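Long-range contacts in chitinase A (Pteris ryukyuensis, PDB 4RL3), which probably hydrolyses the beta-1,4 linkages of chitin, this chain being the family 18 catalytic domain of a fern chitinase that also carries a LysM region: residues Q183-Y187 against Y196-Y200; E163-T167 against S205-G209; V3-Y7 against E263-Q267. All coordinates share one frame. Residue numbers count along the deposited sequence, not the author numbering.

Contact 1 of 3, residues Q183-Y187 against Y196-Y200; sequences QFYSY and YVSLY. With ACT (acetate ion), chain E.
Residues 183-187 leave strand 179-180 and make a 3-10 turn at 184-186, closed by Ser186 N to Gln183 O (3.2 Å); Ser186 OG also donates to that oxygen (2.7 Å). This beta-to-alpha loop of the TIM barrel folds back on the following helix, 193-206, with Phe184 and Tyr200 closest (CA atoms 7.8 Å apart).

Phe184 (chi1 m) packs against both Tyr196 and Tyr200, each t. Its ring lies obliquely to that of Tyr196, with centroids 5.2 Å apart and planes at 44°, and slides past the Tyr200 ring, with Phe184 CZ 3.5 Å from Tyr200 CD2. A CH-pi contact follows: Leu199 CD2 is 4.0 Å from the centroid of the Tyr187 ring, over its face.

The polar link is indirect: water 1 donates to Tyr187 OH (2.7 Å) and Leu199 O (2.8 Å). Tyr185 points away; its OH donates to acetate OXT (2.6 Å). The hydroxyls of Tyr187, Tyr196 and Tyr200 bond Asp160, Ser216 O and Val213 O, so the contact rests on ring surface.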
loop_
_atom_site.group_PDB
_atom_site.type_symbol
_atom_site.label_atom_id
_atom_site.label_comp_id
_atom_site.label_asym_id
_atom_site.label_seq_id
_atom_site.Cartn_x
_atom_site.Cartn_y
_atom_site.Cartn_z
ATOM N N GLN A 183 -2.708 2.545 -8.011
ATOM C CA GLN A 183 -2.012 1.484 -8.730
ATOM C C GLN A 183 -1.943 1.750 -10.235
ATOM O O GLN A 183 -2.798 1.293 -10.997
ATOM C CB GLN A 183 -2.702 0.148 -8.493
ATOM C CG GLN A 183 -2.760 -0.280 -7.033
ATOM C CD GLN A 183 -3.421 -1.637 -6.875
ATOM O OE1 GLN A 183 -3.295 -2.507 -7.734
ATOM N NE2 GLN A 183 -4.151 -1.812 -5.786
ATOM N N PHE A 184 -0.902 2.450 -10.668
ATOM C CA PHE A 184 -0.764 2.814 -12.089
ATOM C C PHE A 184 -0.328 1.644 -12.958
ATOM O O PHE A 184 -0.449 1.704 -14.186
ATOM C CB PHE A 184 0.175 4.007 -12.241
ATOM C CG PHE A 184 -0.439 5.295 -11.775
ATOM C CD1 PHE A 184 -1.352 5.979 -12.578
ATOM C CD2 PHE A 184 -0.151 5.811 -10.519
ATOM C CE1 PHE A 184 -1.940 7.154 -12.138
ATOM C CE2 PHE A 184 -0.725 6.995 -10.087
ATOM C CZ PHE A 184 -1.631 7.667 -10.890
ATOM N N TYR A 185 0.118 0.572 -12.315
ATOM C CA TYR A 185 0.447 -0.671 -13.004
ATOM C C TYR A 185 -0.798 -1.452 -13.430
ATOM O O TYR A 185 -0.677 -2.519 -14.039
ATOM C CB TYR A 185 1.413 -1.531 -12.170
ATOM C CG TYR A 185 1.108 -1.598 -10.688
ATOM C CD1 TYR A 185 1.631 -0.653 -9.810
ATOM C CD2 TYR A 185 0.316 -2.606 -10.165
ATOM C CE1 TYR A 185 1.357 -0.705 -8.451
ATOM C CE2 TYR A 185 0.047 -2.679 -8.806
ATOM C CZ TYR A 185 0.560 -1.731 -7.955
ATOM O OH TYR A 185 0.291 -1.798 -6.611
ATOM N N SER A 186 -1.987 -0.923 -13.115
ATOM C CA SER A 186 -3.247 -1.413 -13.686
ATOM C C SER A 186 -3.378 -1.046 -15.173
ATOM O O SER A 186 -4.199 -1.636 -15.873
ATOM C CB SER A 186 -4.443 -0.836 -12.907
ATOM O OG SER A 186 -4.470 0.582 -12.984
ATOM N N TYR A 187 -2.608 -0.066 -15.645
ATOM C CA TYR A 187 -2.685 0.360 -17.043
ATOM C C TYR A 187 -1.783 -0.500 -17.925
ATOM O O TYR A 187 -0.995 -1.309 -17.427
ATOM C CB TYR A 187 -2.373 1.857 -17.183
ATOM C CG TYR A 187 -3.395 2.715 -16.473
ATOM C CD1 TYR A 187 -4.734 2.693 -16.856
ATOM C CD2 TYR A 187 -3.038 3.515 -15.398
ATOM C CE1 TYR A 187 -5.682 3.447 -16.198
ATOM C CE2 TYR A 187 -3.978 4.277 -14.728
ATOM C CZ TYR A 187 -5.298 4.248 -15.130
ATOM O OH TYR A 187 -6.240 5.004 -14.463
ATOM N N TYR A 196 1.280 8.340 -19.444
ATOM C CA TYR A 196 1.344 8.146 -17.999
ATOM C C TYR A 196 1.075 9.449 -17.251
ATOM O O TYR A 196 0.360 9.465 -16.238
ATOM C CB TYR A 196 2.697 7.579 -17.580
ATOM C CG TYR A 196 2.755 7.112 -16.135
ATOM C CD1 TYR A 196 2.923 8.023 -15.093
ATOM C CD2 TYR A 196 2.646 5.758 -15.817
ATOM C CE1 TYR A 196 2.976 7.593 -13.776
ATOM C CE2 TYR A 196 2.681 5.321 -14.498
ATOM C CZ TYR A 196 2.856 6.252 -13.491
ATOM O OH TYR A 196 2.921 5.846 -12.180
ATOM N N VAL A 197 1.674 10.536 -17.721
ATOM C CA VAL A 197 1.431 11.839 -17.124
ATOM C C VAL A 197 -0.069 12.167 -17.193
ATOM O O VAL A 197 -0.658 12.632 -16.215
ATOM C CB VAL A 197 2.283 12.946 -17.782
ATOM C CG1 VAL A 197 1.869 14.312 -17.289
ATOM C CG2 VAL A 197 3.761 12.711 -17.493
ATOM N N SER A 198 -0.694 11.907 -18.339
ATOM C CA SER A 198 -2.136 12.136 -18.467
ATOM C C SER A 198 -2.950 11.255 -17.503
ATOM O O SER A 198 -3.888 11.729 -16.850
ATOM C CB SER A 198 -2.592 11.885 -19.907
ATOM O OG SER A 198 -1.991 12.798 -20.816
ATOM N N LEU A 199 -2.578 9.989 -17.408
ATOM C CA LEU A 199 -3.277 9.045 -16.532
ATOM C C LEU A 199 -3.123 9.448 -15.068
ATOM O O LEU A 199 -4.066 9.328 -14.267
ATOM C CB LEU A 199 -2.741 7.627 -16.734
ATOM C CG LEU A 199 -3.019 7.014 -18.106
ATOM C CD1 LEU A 199 -2.136 5.801 -18.332
ATOM C CD2 LEU A 199 -4.482 6.653 -18.249
ATOM N N TYR A 200 -1.928 9.929 -14.723
ATOM C CA TYR A 200 -1.667 10.422 -13.386
ATOM C C TYR A 200 -2.552 11.631 -13.069
ATOM O O TYR A 200 -3.136 11.715 -11.990
ATOM C CB TYR A 200 -0.173 10.766 -13.189
ATOM C CG TYR A 200 0.047 11.349 -11.815
ATOM C CD1 TYR A 200 -0.148 12.708 -11.581
ATOM C CD2 TYR A 200 0.370 10.536 -10.735
ATOM C CE1 TYR A 200 -0.003 13.237 -10.314
ATOM C CE2 TYR A 200 0.515 11.060 -9.466
ATOM C CZ TYR A 200 0.330 12.412 -9.266
ATOM O OH TYR A 200 0.433 12.957 -8.007
HETATM C C ACT E . -1.563 -3.858 -4.715
HETATM O O ACT E . -2.303 -4.813 -4.366
HETATM O OXT ACT E . -1.102 -3.909 -5.885
HETATM C CH3 ACT E . -1.236 -2.729 -3.776
HETATM O O HOH W 1 -6.279 7.705 -14.896
#

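Contact 2 of 3, residues E163-T167 against S205-G209; sequences ESQYT and SKYGG
Residues 163-167 form the first turn of helix 163-173. The opposing segment, 205-209, is the end of helix 193-206, only weakly bonded at 205-206, which then unwinds through Tyr207 (phi/psi -130/45) into Gly208 and Gly209, both at positive phi. Thr167 and Tyr207 are nearest, their CA atoms 6.6 Å apart.

One direct polar bond spans the gap: Lys206, m at chi1 and extended from there on, carries NZ to 2.8 Å from OE1 of Glu163 (t, t), a hydrogen-bonded salt bridge at the edge of the contact. A second link is shared: water 2 donates to Thr167 O (3.1 Å) and to Lys206 O (2.9 Å), serving two carbonyls at once. Inside the helix turn, Glu163 O accepts twice, from Thr167 N (2.9 Å) and from Thr167 OG1 (2.6 Å; chi1 p). Thr167 N and Tyr207 OH, 3.4 Å apart, meet at too poor an angle to bond.

The Tyr207 side chain (chi1 m) instead wedges against the helix turn, its OH 3.2 Å from Tyr166 CB and 3.5 Å from Thr167 CG2. Tyr166 sends its own hydroxyl inward to the carbonyl of Tyr123, and Tyr166 and Tyr207 both touch Ile156 of strand 153-156. Such packing of successive outer helices over the inner strands is what builds the shell of a (beta/alpha)8 TIM barrel.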
loop_
_atom_site.group_PDB
_atom_site.type_symbol
_atom_site.label_atom_id
_atom_site.label_comp_id
_atom_site.label_asym_id
_atom_site.label_seq_id
_atom_site.Cartn_x
_atom_site.Cartn_y
_atom_site.Cartn_z
ATOM N N GLU A 163 -13.047 2.416 -8.177
ATOM C CA GLU A 163 -13.216 3.865 -8.024
ATOM C C GLU A 163 -14.393 4.253 -7.142
ATOM O O GLU A 163 -14.274 5.151 -6.305
ATOM C CB GLU A 163 -13.391 4.495 -9.413
ATOM C CG GLU A 163 -13.568 6.007 -9.450
ATOM C CD GLU A 163 -13.534 6.515 -10.878
ATOM O OE1 GLU A 163 -12.505 6.292 -11.558
ATOM O OE2 GLU A 163 -14.553 7.093 -11.340
ATOM N N SER A 164 -15.531 3.579 -7.331
ATOM C CA SER A 164 -16.728 3.898 -6.562
ATOM C C SER A 164 -16.477 3.795 -5.055
ATOM O O SER A 164 -16.851 4.679 -4.277
ATOM C CB SER A 164 -17.871 2.966 -6.961
ATOM O OG SER A 164 -19.059 3.360 -6.302
ATOM N N GLN A 165 -15.818 2.719 -4.647
ATOM C CA GLN A 165 -15.547 2.481 -3.235
ATOM C C GLN A 165 -14.522 3.454 -2.678
ATOM O O GLN A 165 -14.734 4.065 -1.630
ATOM C CB GLN A 165 -15.053 1.057 -3.010
ATOM C CG GLN A 165 -16.136 -0.003 -3.177
ATOM C CD GLN A 165 -16.400 -0.428 -4.615
ATOM O OE1 GLN A 165 -15.658 -0.092 -5.548
ATOM N NE2 GLN A 165 -17.475 -1.184 -4.797
ATOM N N TYR A 166 -13.391 3.585 -3.354
ATOM C CA TYR A 166 -12.299 4.362 -2.779
ATOM C C TYR A 166 -12.457 5.876 -2.901
ATOM O O TYR A 166 -11.991 6.606 -2.032
ATOM C CB TYR A 166 -10.959 3.881 -3.310
ATOM C CG TYR A 166 -10.531 2.576 -2.670
ATOM C CD1 TYR A 166 -9.875 2.567 -1.437
ATOM C CD2 TYR A 166 -10.812 1.354 -3.269
ATOM C CE1 TYR A 166 -9.492 1.382 -0.839
ATOM C CE2 TYR A 166 -10.437 0.166 -2.671
ATOM C CZ TYR A 166 -9.780 0.185 -1.457
ATOM O OH TYR A 166 -9.394 -1.003 -0.860
ATOM N N THR A 167 -13.111 6.365 -3.958
ATOM C CA THR A 167 -13.387 7.804 -4.002
ATOM C C THR A 167 -14.386 8.221 -2.915
ATOM O O THR A 167 -14.271 9.301 -2.333
ATOM C CB THR A 167 -13.880 8.301 -5.379
ATOM O OG1 THR A 167 -15.078 7.602 -5.763
ATOM C CG2 THR A 167 -12.790 8.152 -6.441
ATOM N N SER A 205 -6.981 13.869 -10.059
ATOM C CA SER A 205 -8.202 14.680 -10.011
ATOM C C SER A 205 -9.330 14.047 -9.185
ATOM O O SER A 205 -10.205 14.765 -8.693
ATOM C CB SER A 205 -8.709 14.983 -11.427
ATOM O OG SER A 205 -9.394 13.883 -11.980
ATOM N N LYS A 206 -9.294 12.721 -9.029
ATOM C CA LYS A 206 -10.309 11.962 -8.287
ATOM C C LYS A 206 -9.977 11.767 -6.814
ATOM O O LYS A 206 -10.852 11.367 -6.033
ATOM C CB LYS A 206 -10.487 10.580 -8.924
ATOM C CG LYS A 206 -10.958 10.638 -10.369
ATOM C CD LYS A 206 -10.816 9.300 -11.067
ATOM C CE LYS A 206 -11.302 9.390 -12.507
ATOM N NZ LYS A 206 -11.132 8.099 -13.226
ATOM N N TYR A 207 -8.726 12.058 -6.439
ATOM C CA TYR A 207 -8.215 11.785 -5.092
ATOM C C TYR A 207 -7.542 13.019 -4.499
ATOM O O TYR A 207 -6.447 12.952 -3.918
ATOM C CB TYR A 207 -7.281 10.573 -5.113
ATOM C CG TYR A 207 -8.054 9.302 -5.304
ATOM C CD1 TYR A 207 -8.742 8.734 -4.232
ATOM C CD2 TYR A 207 -8.138 8.682 -6.543
ATOM C CE1 TYR A 207 -9.476 7.577 -4.391
ATOM C CE2 TYR A 207 -8.865 7.514 -6.707
ATOM C CZ TYR A 207 -9.535 6.974 -5.617
ATOM O OH TYR A 207 -10.278 5.823 -5.762
ATOM N N GLY A 208 -8.211 14.156 -4.664
ATOM C CA GLY A 208 -7.842 15.375 -3.956
ATOM C C GLY A 208 -6.928 16.334 -4.696
ATOM O O GLY A 208 -6.584 17.385 -4.156
ATOM N N GLY A 209 -6.539 15.986 -5.924
ATOM C CA GLY A 209 -5.791 16.895 -6.798
ATOM C C GLY A 209 -4.363 16.485 -7.069
ATOM O O GLY A 209 -3.768 16.938 -8.032
HETATM O O HOH W 2 -12.135 11.234 -3.479
#

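Contact 3 of 3, residues V3-Y7 against E263-Q267; sequences VFREY and EQQAQ
Strand against helix, buried: this contact lays the last helix of the chain, 261-271, along the outer side of its first strand, 3-8. The short axes approach to 9.6 Å and run nearly antiparallel, at 162°, with Phe4 opposite Gln267 (CA atoms 6.6 Å apart) and Glu6 opposite Glu263 (8.2 Å). Alternation in the extended strand turns Phe4 and Glu6 toward the helix. Phe4 (chi1 t) takes Gln267 CG over its ring face, a CH-pi contact 3.8 Å from the centroid, and meets Ala266 CB from CE1 at 3.9 Å. In the TIM barrel of this family, strand 3-8 pairs in parallel with 27-36 and 244-248, so this is where first strand and final helix meet at barrel closure; Arg5 and Tyr7 face the other way, and Tyr7 OH bonds Asp120. Further along the strand, Glu6 OE2 lies 2.6 Å from Glu263 OE1; Glu263 OE1 is hydrogen-bonded to Ser253 OG. Gln267 NE2 returns to Glu263 O (3.1 Å), and its amide group also bonds the backbone of Pro21 and Asn23.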
loop_
_atom_site.group_PDB
_atom_site.type_symbol
_atom_site.label_atom_id
_atom_site.label_comp_id
_atom_site.label_asym_id
_atom_site.label_seq_id
_atom_site.Cartn_x
_atom_site.Cartn_y
_atom_site.Cartn_z
ATOM N N VAL A 3 8.297 10.904 -0.579
ATOM C CA VAL A 3 7.934 9.590 -0.033
ATOM C C VAL A 3 8.224 8.466 -1.030
ATOM O O VAL A 3 7.834 8.538 -2.192
ATOM C CB VAL A 3 6.452 9.566 0.373
ATOM C CG1 VAL A 3 6.012 8.173 0.819
ATOM C CG2 VAL A 3 6.206 10.593 1.464
ATOM N N PHE A 4 8.926 7.438 -0.573
ATOM C CA PHE A 4 9.099 6.237 -1.376
ATOM C C PHE A 4 8.559 5.070 -0.567
ATOM O O PHE A 4 8.898 4.937 0.605
ATOM C CB PHE A 4 10.567 5.982 -1.728
ATOM C CG PHE A 4 10.763 4.678 -2.423
ATOM C CD1 PHE A 4 10.395 4.542 -3.758
ATOM C CD2 PHE A 4 11.224 3.559 -1.740
ATOM C CE1 PHE A 4 10.523 3.335 -4.406
ATOM C CE2 PHE A 4 11.342 2.350 -2.383
ATOM C CZ PHE A 4 10.990 2.238 -3.714
ATOM N N ARG A 5 7.730 4.235 -1.187
ATOM C CA ARG A 5 7.165 3.063 -0.497
ATOM C C ARG A 5 7.356 1.779 -1.293
ATOM O O ARG A 5 7.337 1.795 -2.523
ATOM C CB ARG A 5 5.679 3.260 -0.187
ATOM C CG ARG A 5 5.284 4.714 0.051
ATOM C CD ARG A 5 3.840 4.857 0.475
ATOM N NE ARG A 5 3.641 4.542 1.886
ATOM C CZ ARG A 5 2.462 4.257 2.438
ATOM N NH1 ARG A 5 1.366 4.200 1.699
ATOM N NH2 ARG A 5 2.396 3.984 3.738
ATOM N N GLU A 6 7.558 0.682 -0.565
ATOM C CA GLU A 6 7.865 -0.626 -1.135
ATOM C C GLU A 6 6.985 -1.683 -0.467
ATOM O O GLU A 6 7.154 -1.971 0.725
ATOM C CB GLU A 6 9.347 -0.958 -0.891
ATOM C CG GLU A 6 9.845 -2.261 -1.515
ATOM C CD GLU A 6 10.271 -2.125 -2.962
ATOM O OE1 GLU A 6 10.083 -1.050 -3.563
ATOM O OE2 GLU A 6 10.787 -3.128 -3.497
ATOM N N TYR A 7 6.059 -2.271 -1.222
ATOM C CA TYR A 7 5.331 -3.445 -0.728
ATOM C C TYR A 7 6.275 -4.634 -0.613
ATOM O O TYR A 7 7.182 -4.799 -1.446
ATOM C CB TYR A 7 4.151 -3.812 -1.636
ATOM C CG TYR A 7 2.953 -2.886 -1.531
ATOM C CD1 TYR A 7 2.899 -1.685 -2.247
ATOM C CD2 TYR A 7 1.871 -3.210 -0.725
ATOM C CE1 TYR A 7 1.808 -0.850 -2.159
ATOM C CE2 TYR A 7 0.763 -2.374 -0.640
ATOM C CZ TYR A 7 0.740 -1.191 -1.353
ATOM O OH TYR A 7 -0.339 -0.336 -1.279
ATOM N N GLU A 263 14.031 0.400 -7.853
ATOM C CA GLU A 263 13.879 0.944 -6.500
ATOM C C GLU A 263 14.895 2.058 -6.284
ATOM O O GLU A 263 14.579 3.127 -5.752
ATOM C CB GLU A 263 14.121 -0.135 -5.442
ATOM C CG GLU A 263 12.939 -1.041 -5.110
ATOM C CD GLU A 263 12.667 -2.133 -6.130
ATOM O OE1 GLU A 263 11.738 -2.931 -5.885
ATOM O OE2 GLU A 263 13.359 -2.230 -7.173
ATOM N N GLN A 264 16.131 1.787 -6.674
ATOM C CA GLN A 264 17.201 2.767 -6.518
ATOM C C GLN A 264 16.956 4.004 -7.374
ATOM O O GLN A 264 17.071 5.141 -6.895
ATOM C CB GLN A 264 18.538 2.122 -6.872
ATOM C CG GLN A 264 19.722 3.078 -6.880
ATOM C CD GLN A 264 19.941 3.742 -8.225
ATOM O OE1 GLN A 264 20.000 4.977 -8.336
ATOM N NE2 GLN A 264 20.024 2.944 -9.253
ATOM N N GLN A 265 16.642 3.774 -8.635
ATOM C CA GLN A 265 16.362 4.871 -9.544
ATOM C C GLN A 265 15.222 5.753 -9.059
ATOM O O GLN A 265 15.319 6.967 -9.143
ATOM C CB GLN A 265 16.071 4.353 -10.937
ATOM C CG GLN A 265 17.319 3.843 -11.626
ATOM C CD GLN A 265 16.994 3.308 -12.990
ATOM O OE1 GLN A 265 16.254 3.952 -13.738
ATOM N NE2 GLN A 265 17.520 2.133 -13.327
ATOM N N ALA A 266 14.159 5.143 -8.541
ATOM C CA ALA A 266 13.033 5.912 -8.038
ATOM C C ALA A 266 13.427 6.830 -6.892
ATOM O O ALA A 266 13.012 7.998 -6.843
ATOM C CB ALA A 266 11.916 4.990 -7.608
ATOM N N GLN A 267 14.238 6.322 -5.973
ATOM C CA GLN A 267 14.664 7.107 -4.825
ATOM C C GLN A 267 15.655 8.191 -5.224
ATOM O O GLN A 267 15.619 9.298 -4.682
ATOM C CB GLN A 267 15.248 6.204 -3.739
ATOM C CG GLN A 267 14.210 5.270 -3.146
ATOM C CD GLN A 267 14.814 4.257 -2.219
ATOM O OE1 GLN A 267 15.113 4.575 -1.070
ATOM N NE2 GLN A 267 14.987 3.026 -2.702
#

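Overall arrangement
From the N terminus, the chain enters at once into contact 3, whose partner, 263-267, comes near the C terminus; this contact therefore spans nearly the whole chain and joins the first strand to the last helix. Contact 2 opens at 163, at the start of helix 163-173, and closes at 205-209 as helix 193-206 ends. Nested within it, contact 1 closes a short loop, pairing 183-187, after strand 179-180, with 196-200 on that same helix. So none of the loops cross. Helix 193-206 thus contacts both its preceding loop and helix 163-173. Centre to centre, contact 3 is about 17 Å from contact 1 and about 23 Å from contact 2.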